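Local coordinates for protein putative citrate lyase, alfa subunit (PDB 2HJ0) that is a putative citrate lyase alpha subunit, a member of the CitF family with two mixed beta-sheets flanked by helices, at residues T245-K249 against L285-R289. Residues are numbered along the deposited sequence.
Sequences TRYTK and LAVTR
Residues T245-T248 run in an extended conformation without regular secondary structure, from R246 to T248 close to polyproline-like angles (phi -62° to -81°, psi 168° to 173°), before the chain turns at K249 (-120°/-17°). They pass helix residues 285-289 with Y247 CA 5.4 Å from A286 CA; the helix is kinked here, T288 N bonding L285 O (3.0 Å) and R289 N bonding A286 O (2.7 Å). Y247, with the most surface buried by the contact, points its CA-CB bond at the helix. Its m rotamer (chi1 -63°, chi2 -62°) lays the ring along the turn, CD1 3.5 Å from A286 CA and 4.0 Å from L285 CG. At the ring's edge, Y247 OH and T288 OG1 (p rotamer) share a 2.8 Å hydrogen bond. The loop leading into helix 251-265 thus packs against helix 282-297, which follows strand 275-277 in the alpha/beta fold. R289 CB lies over one face of the Y247 ring, 4.2 Å from its centroid and 21° off the normal, a CH-pi contact; with chi1 and chi2 t and chi3 m, R289 NH2 comes 3.7 Å from Y247 CB. T248 CG2 meets A286 CB at 4.0 Å, while T248 OG1 hydrogen-bonds E253 and the backbone N of N250.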
loop_
_atom_site.group_PDB
_atom_site.type_symbol
_atom_site.label_atom_id
_atom_site.label_comp_id
_atom_site.label_asym_id
_atom_site.label_seq_id
_atom_site.Cartn_x
_atom_site.Cartn_y
_atom_site.Cartn_z
ATOM N N THR A 245 29.509 -4.905 -6.694
ATOM C CA THR A 245 30.665 -5.399 -5.959
ATOM C C THR A 245 30.857 -6.881 -6.251
ATOM O O THR A 245 30.033 -7.713 -5.875
ATOM C CB THR A 245 30.513 -5.179 -4.439
ATOM O OG1 THR A 245 30.355 -3.774 -4.170
ATOM C CG2 THR A 245 31.756 -5.694 -3.709
ATOM N N ARG A 246 31.951 -7.198 -6.933
ATOM C CA ARG A 246 32.251 -8.572 -7.300
ATOM C C ARG A 246 32.565 -9.406 -6.063
ATOM O O ARG A 246 32.759 -8.869 -4.973
ATOM C CB ARG A 246 33.432 -8.609 -8.285
ATOM C CG ARG A 246 33.650 -9.964 -8.987
ATOM C CD ARG A 246 32.444 -10.369 -9.852
ATOM N NE ARG A 246 32.640 -11.636 -10.571
ATOM C CZ ARG A 246 33.540 -11.833 -11.534
ATOM N NH1 ARG A 246 34.345 -10.846 -11.912
ATOM N NH2 ARG A 246 33.627 -13.019 -12.125
ATOM N N TYR A 247 32.602 -10.723 -6.249
ATOM C CA TYR A 247 32.887 -11.662 -5.178
ATOM C C TYR A 247 34.279 -11.469 -4.593
ATOM O O TYR A 247 35.082 -10.697 -5.105
ATOM C CB TYR A 247 32.773 -13.092 -5.686
ATOM C CG TYR A 247 31.401 -13.485 -6.166
ATOM C CD1 TYR A 247 30.306 -13.483 -5.300
ATOM C CD2 TYR A 247 31.203 -13.891 -7.480
ATOM C CE1 TYR A 247 29.046 -13.882 -5.737
ATOM C CE2 TYR A 247 29.954 -14.290 -7.926
ATOM C CZ TYR A 247 28.879 -14.285 -7.053
ATOM O OH TYR A 247 27.649 -14.693 -7.510
ATOM N N THR A 248 34.565 -12.195 -3.523
ATOM C CA THR A 248 35.857 -12.101 -2.868
ATOM C C THR A 248 36.934 -12.920 -3.578
ATOM O O THR A 248 36.641 -13.736 -4.450
ATOM C CB THR A 248 35.747 -12.563 -1.406
ATOM O OG1 THR A 248 37.025 -12.467 -0.769
ATOM C CG2 THR A 248 35.251 -13.997 -1.340
ATOM N N LYS A 249 38.183 -12.693 -3.192
ATOM C CA LYS A 249 39.327 -13.386 -3.770
ATOM C C LYS A 249 40.049 -14.132 -2.661
ATOM O O LYS A 249 40.851 -15.024 -2.922
ATOM C CB LYS A 249 40.272 -12.370 -4.399
ATOM C CG LYS A 249 39.577 -11.395 -5.328
ATOM C CD LYS A 249 39.275 -12.028 -6.676
ATOM C CE LYS A 249 40.393 -11.743 -7.648
ATOM N NZ LYS A 249 40.562 -10.269 -7.813
ATOM N N LEU A 285 28.299 -13.706 0.740
ATOM C CA LEU A 285 27.851 -13.352 -0.599
ATOM C C LEU A 285 28.368 -14.355 -1.614
ATOM O O LEU A 285 27.616 -14.845 -2.437
ATOM C CB LEU A 285 28.339 -11.951 -0.974
ATOM C CG LEU A 285 28.274 -11.503 -2.442
ATOM C CD1 LEU A 285 26.871 -11.589 -3.009
ATOM C CD2 LEU A 285 28.776 -10.086 -2.504
ATOM N N ALA A 286 29.657 -14.660 -1.531
ATOM C CA ALA A 286 30.293 -15.585 -2.454
ATOM C C ALA A 286 29.596 -16.932 -2.539
ATOM O O ALA A 286 29.632 -17.595 -3.572
ATOM C CB ALA A 286 31.743 -15.783 -2.060
ATOM N N VAL A 287 28.970 -17.345 -1.449
ATOM C CA VAL A 287 28.288 -18.623 -1.432
ATOM C C VAL A 287 27.398 -18.793 -2.664
ATOM O O VAL A 287 27.217 -19.909 -3.138
ATOM C CB VAL A 287 27.449 -18.773 -0.137
ATOM C CG1 VAL A 287 26.307 -17.773 -0.144
ATOM C CG2 VAL A 287 26.926 -20.183 -0.007
ATOM N N THR A 288 26.862 -17.694 -3.196
ATOM C CA THR A 288 25.990 -17.786 -4.369
ATOM C C THR A 288 26.710 -18.319 -5.615
ATOM O O THR A 288 26.090 -18.948 -6.470
ATOM C CB THR A 288 25.338 -16.424 -4.739
ATOM O OG1 THR A 288 26.335 -15.534 -5.242
ATOM C CG2 THR A 288 24.681 -15.801 -3.554
ATOM N N ARG A 289 28.009 -18.066 -5.723
ATOM C CA ARG A 289 28.778 -18.544 -6.868
ATOM C C ARG A 289 28.756 -20.061 -6.922
ATOM O O ARG A 289 28.383 -20.648 -7.941
ATOM C CB ARG A 289 30.237 -18.075 -6.792
ATOM C CG ARG A 289 31.159 -18.790 -7.765
ATOM C CD ARG A 289 32.628 -18.571 -7.446
ATOM N NE ARG A 289 33.087 -17.223 -7.768
ATOM C CZ ARG A 289 34.275 -16.745 -7.410
ATOM N NH1 ARG A 289 35.106 -17.512 -6.717
ATOM N NH2 ARG A 289 34.633 -15.508 -7.743
#